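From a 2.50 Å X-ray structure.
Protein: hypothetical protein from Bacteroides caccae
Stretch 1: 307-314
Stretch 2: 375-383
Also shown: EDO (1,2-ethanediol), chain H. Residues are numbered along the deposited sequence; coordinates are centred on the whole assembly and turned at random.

Stretch 1 307-314: FYFGMALP
Stretch 2 (375-383) RLDRIGTIT

Packing of 307-314 (FYFGMALP) against 375-383 (RLDRIGTIT), two segments of one chain that bury 573 Å² between them, both sides summed. Backbone: residues 307-310 are the end of a strand that begins earlier in the chain, with phi/psi -146/168 at Phe307, -142/152 at Tyr308, -106/126 at Phe309 and -85/114 at Gly310; Met311 (-90/-3) breaks the extended run, and Ala312 (-149/167), Leu313 (-72/136) and Pro314 (-76/159) continue as loop. In the second stretch a type I turn spans Arg375 to Arg378, with Leu376 at -82/-3 and Asp377 at -86/-4, and is closed by Arg378 N to Arg375 O at 3.1 Å. Arg378 (-101/164) and Ile379 (-123/143) are extended, Gly380 adopts 65/36, a positive phi that favours glycine, and Thr381 (-134/155), Ile382 (-126/155) and Thr383 (-115/131) form a strand that continues onward. The two strand axes approach to 6.5 Å with their N-to-C directions 137° apart, so they run roughly antiparallel but strongly splayed. The closest register is Met311 CA to Gly380 CA, 4.9 Å.

Polar links: one direct hydrogen bond joins the stretches, Gly380 N to Gly310 O, 2.8 Å with an N-H...O angle of 161°. Beside it a water bridges the backbones, accepting from Gly310 N at 2.8 Å and donating to Thr381 O at 3.0 Å; Gly310 thus engages the other stretch through both its amide and its carbonyl. On the first stretch, Tyr308 N donates to O2 of a 1,2-ethanediol at 2.9 Å (163°), a molecule probably from the crystallisation liquor.

Aromatic packing: Phe309 (chi1 -72°, m; chi2 87°) leaves its backbone sideways, but its ring reaches the second stretch. Ile382 (chi1 56°, p; chi2 172°, t) points toward the first stretch and sets CG2 over one ring face, 3.9 Å from the Phe309 centroid and 12° off the normal, a CH-pi contact. The ring edge meets backbone instead: Phe309 CD2 is 3.6 Å from Gly380 C and 3.7 Å from Thr381 N. Ile382 CG2 also lies 3.5 Å from Tyr308 O, so this methyl touches both ring and main chain. Tyr308 (chi1 74°, p; chi2 -85°) starts away from the second stretch, yet its OH comes within 3.8 Å of Leu376 CD2, a van der Waals contact; Leu376 (chi1 -58°, m; chi2 -178°, t) itself leaves sideways, its end coming nearer.

Aliphatic packing: Leu313 (chi1 -59°, m; chi2 166°, t) brings CD2 to 4.0 Å from Ile379 CG2, two apolar methyls covering each other, and to 3.3 Å from Leu376 O. Ile379 (chi1 52°, p; chi2 167°, t) points toward the first stretch, its CG2 3.9 Å from both Ala312 C and Leu313 N. Met311, a selenomethionine with all three chi angles m (-55°, -58°, -64°), directs CA-to-CB away but still places SE 4.0 Å from Gly380 CA.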

# COMPACT_ATOMS: atom_id res chain seq x y z
N PHE A 307 11.27 3.99 -27.29
CA PHE A 307 9.95 3.93 -26.66
C PHE A 307 9.90 2.85 -25.60
O PHE A 307 10.79 2.01 -25.50
CB PHE A 307 8.87 3.67 -27.71
CG PHE A 307 8.99 2.33 -28.39
CD1 PHE A 307 8.47 1.19 -27.80
CD2 PHE A 307 9.63 2.22 -29.61
CE1 PHE A 307 8.59 -0.04 -28.42
CE2 PHE A 307 9.75 0.99 -30.24
CZ PHE A 307 9.23 -0.14 -29.64
N TYR A 308 8.83 2.88 -24.81
CA TYR A 308 8.52 1.79 -23.89
C TYR A 308 7.03 1.55 -23.83
O TYR A 308 6.24 2.45 -24.05
CB TYR A 308 9.07 2.09 -22.49
CG TYR A 308 8.29 3.11 -21.70
CD1 TYR A 308 8.55 4.48 -21.85
CD2 TYR A 308 7.33 2.72 -20.78
CE1 TYR A 308 7.85 5.42 -21.11
CE2 TYR A 308 6.63 3.65 -20.03
CZ TYR A 308 6.89 5.00 -20.21
OH TYR A 308 6.19 5.92 -19.47
N PHE A 309 6.66 0.30 -23.53
CA PHE A 309 5.30 -0.05 -23.14
C PHE A 309 5.29 -0.31 -21.64
O PHE A 309 6.07 -1.12 -21.16
CB PHE A 309 4.85 -1.34 -23.83
CG PHE A 309 4.58 -1.21 -25.29
CD1 PHE A 309 5.61 -1.34 -26.21
CD2 PHE A 309 3.29 -0.99 -25.76
CE1 PHE A 309 5.35 -1.24 -27.57
CE2 PHE A 309 3.03 -0.89 -27.11
CZ PHE A 309 4.06 -1.02 -28.03
N GLY A 310 4.42 0.37 -20.90
CA GLY A 310 4.19 0.05 -19.50
C GLY A 310 3.17 -1.08 -19.40
O GLY A 310 2.02 -0.89 -19.78
N MSE A 311 3.60 -2.24 -18.92
CA MSE A 311 2.76 -3.45 -18.91
C MSE A 311 1.94 -3.59 -17.65
O MSE A 311 1.15 -4.53 -17.53
CB MSE A 311 3.64 -4.68 -19.10
CG MSE A 311 4.50 -4.58 -20.35
SE MSE A 311 3.41 -4.36 -21.97
CE MSE A 311 2.43 -6.07 -21.94
N ALA A 312 2.12 -2.67 -16.70
CA ALA A 312 1.24 -2.54 -15.54
C ALA A 312 1.22 -1.08 -15.11
O ALA A 312 2.05 -0.29 -15.56
CB ALA A 312 1.73 -3.41 -14.40
N LEU A 313 0.27 -0.73 -14.25
CA LEU A 313 0.19 0.63 -13.72
C LEU A 313 1.34 0.85 -12.73
O LEU A 313 1.62 -0.03 -11.91
CB LEU A 313 -1.15 0.87 -13.03
CG LEU A 313 -2.40 0.69 -13.89
CD1 LEU A 313 -3.65 0.61 -13.02
CD2 LEU A 313 -2.53 1.81 -14.91
N PRO A 314 2.02 2.01 -12.81
CA PRO A 314 3.08 2.31 -11.83
C PRO A 314 2.51 2.71 -10.46
O PRO A 314 1.35 3.12 -10.37
CB PRO A 314 3.84 3.47 -12.47
CG PRO A 314 2.84 4.14 -13.35
CD PRO A 314 1.88 3.08 -13.81
N ARG A 375 0.01 7.01 -22.56
CA ARG A 375 -1.09 7.34 -21.68
C ARG A 375 -1.10 6.32 -20.55
O ARG A 375 -1.44 5.16 -20.76
CB ARG A 375 -2.42 7.32 -22.44
CG ARG A 375 -3.47 8.20 -21.79
CD ARG A 375 -4.90 7.72 -21.99
NE ARG A 375 -5.32 7.71 -23.39
CZ ARG A 375 -6.58 7.80 -23.80
NH1 ARG A 375 -7.58 7.93 -22.93
NH2 ARG A 375 -6.85 7.77 -25.10
N LEU A 376 -0.73 6.76 -19.35
CA LEU A 376 -0.44 5.83 -18.26
C LEU A 376 -1.65 5.30 -17.48
O LEU A 376 -1.47 4.48 -16.60
CB LEU A 376 0.58 6.43 -17.30
CG LEU A 376 1.91 6.83 -17.96
CD1 LEU A 376 2.88 7.36 -16.91
CD2 LEU A 376 2.52 5.65 -18.71
N ASP A 377 -2.86 5.76 -17.80
CA ASP A 377 -4.09 5.10 -17.30
C ASP A 377 -4.51 3.93 -18.20
O ASP A 377 -5.48 3.24 -17.91
CB ASP A 377 -5.26 6.09 -17.09
CG ASP A 377 -5.64 6.87 -18.34
OD1 ASP A 377 -4.94 6.75 -19.36
OD2 ASP A 377 -6.63 7.64 -18.30
N ARG A 378 -3.79 3.75 -19.30
CA ARG A 378 -3.87 2.53 -20.10
C ARG A 378 -2.67 1.67 -19.76
O ARG A 378 -1.70 2.16 -19.17
CB ARG A 378 -3.84 2.86 -21.59
CG ARG A 378 -5.00 3.71 -22.07
CD ARG A 378 -6.30 2.93 -21.98
NE ARG A 378 -7.42 3.63 -22.62
CZ ARG A 378 -8.18 4.55 -22.03
NH1 ARG A 378 -7.96 4.94 -20.77
NH2 ARG A 378 -9.17 5.11 -22.72
N ILE A 379 -2.73 0.40 -20.12
CA ILE A 379 -1.59 -0.49 -20.01
C ILE A 379 -1.29 -1.09 -21.38
O ILE A 379 -2.19 -1.37 -22.16
CB ILE A 379 -1.81 -1.62 -18.97
CG1 ILE A 379 -3.13 -2.37 -19.23
CG2 ILE A 379 -1.80 -1.04 -17.56
CD1 ILE A 379 -3.26 -3.66 -18.45
N GLY A 380 -0.00 -1.26 -21.67
CA GLY A 380 0.44 -1.91 -22.90
C GLY A 380 0.08 -1.18 -24.18
O GLY A 380 -0.21 -1.82 -25.19
N THR A 381 0.12 0.15 -24.16
CA THR A 381 -0.11 0.93 -25.38
C THR A 381 0.92 2.04 -25.52
O THR A 381 1.50 2.50 -24.54
CB THR A 381 -1.51 1.57 -25.43
OG1 THR A 381 -1.60 2.64 -24.48
CG2 THR A 381 -2.60 0.55 -25.14
N ILE A 382 1.14 2.45 -26.77
CA ILE A 382 1.85 3.68 -27.08
C ILE A 382 0.97 4.51 -27.98
O ILE A 382 0.09 3.99 -28.68
CB ILE A 382 3.20 3.42 -27.77
CG1 ILE A 382 3.04 2.59 -29.04
CG2 ILE A 382 4.16 2.74 -26.80
CD1 ILE A 382 4.31 2.48 -29.86
N THR A 383 1.19 5.82 -27.96
CA THR A 383 0.47 6.73 -28.82
C THR A 383 1.47 7.36 -29.76
O THR A 383 2.52 7.84 -29.33
CB THR A 383 -0.23 7.81 -28.00
OG1 THR A 383 -1.14 7.18 -27.09
CG2 THR A 383 -0.98 8.77 -28.90
C1 EDO H . 8.91 7.39 -25.69
O1 EDO H . 8.96 8.81 -25.51
C2 EDO H . 7.72 6.85 -24.91
O2 EDO H . 7.53 5.45 -25.13
O HOH W 1 2.36 2.15 -21.70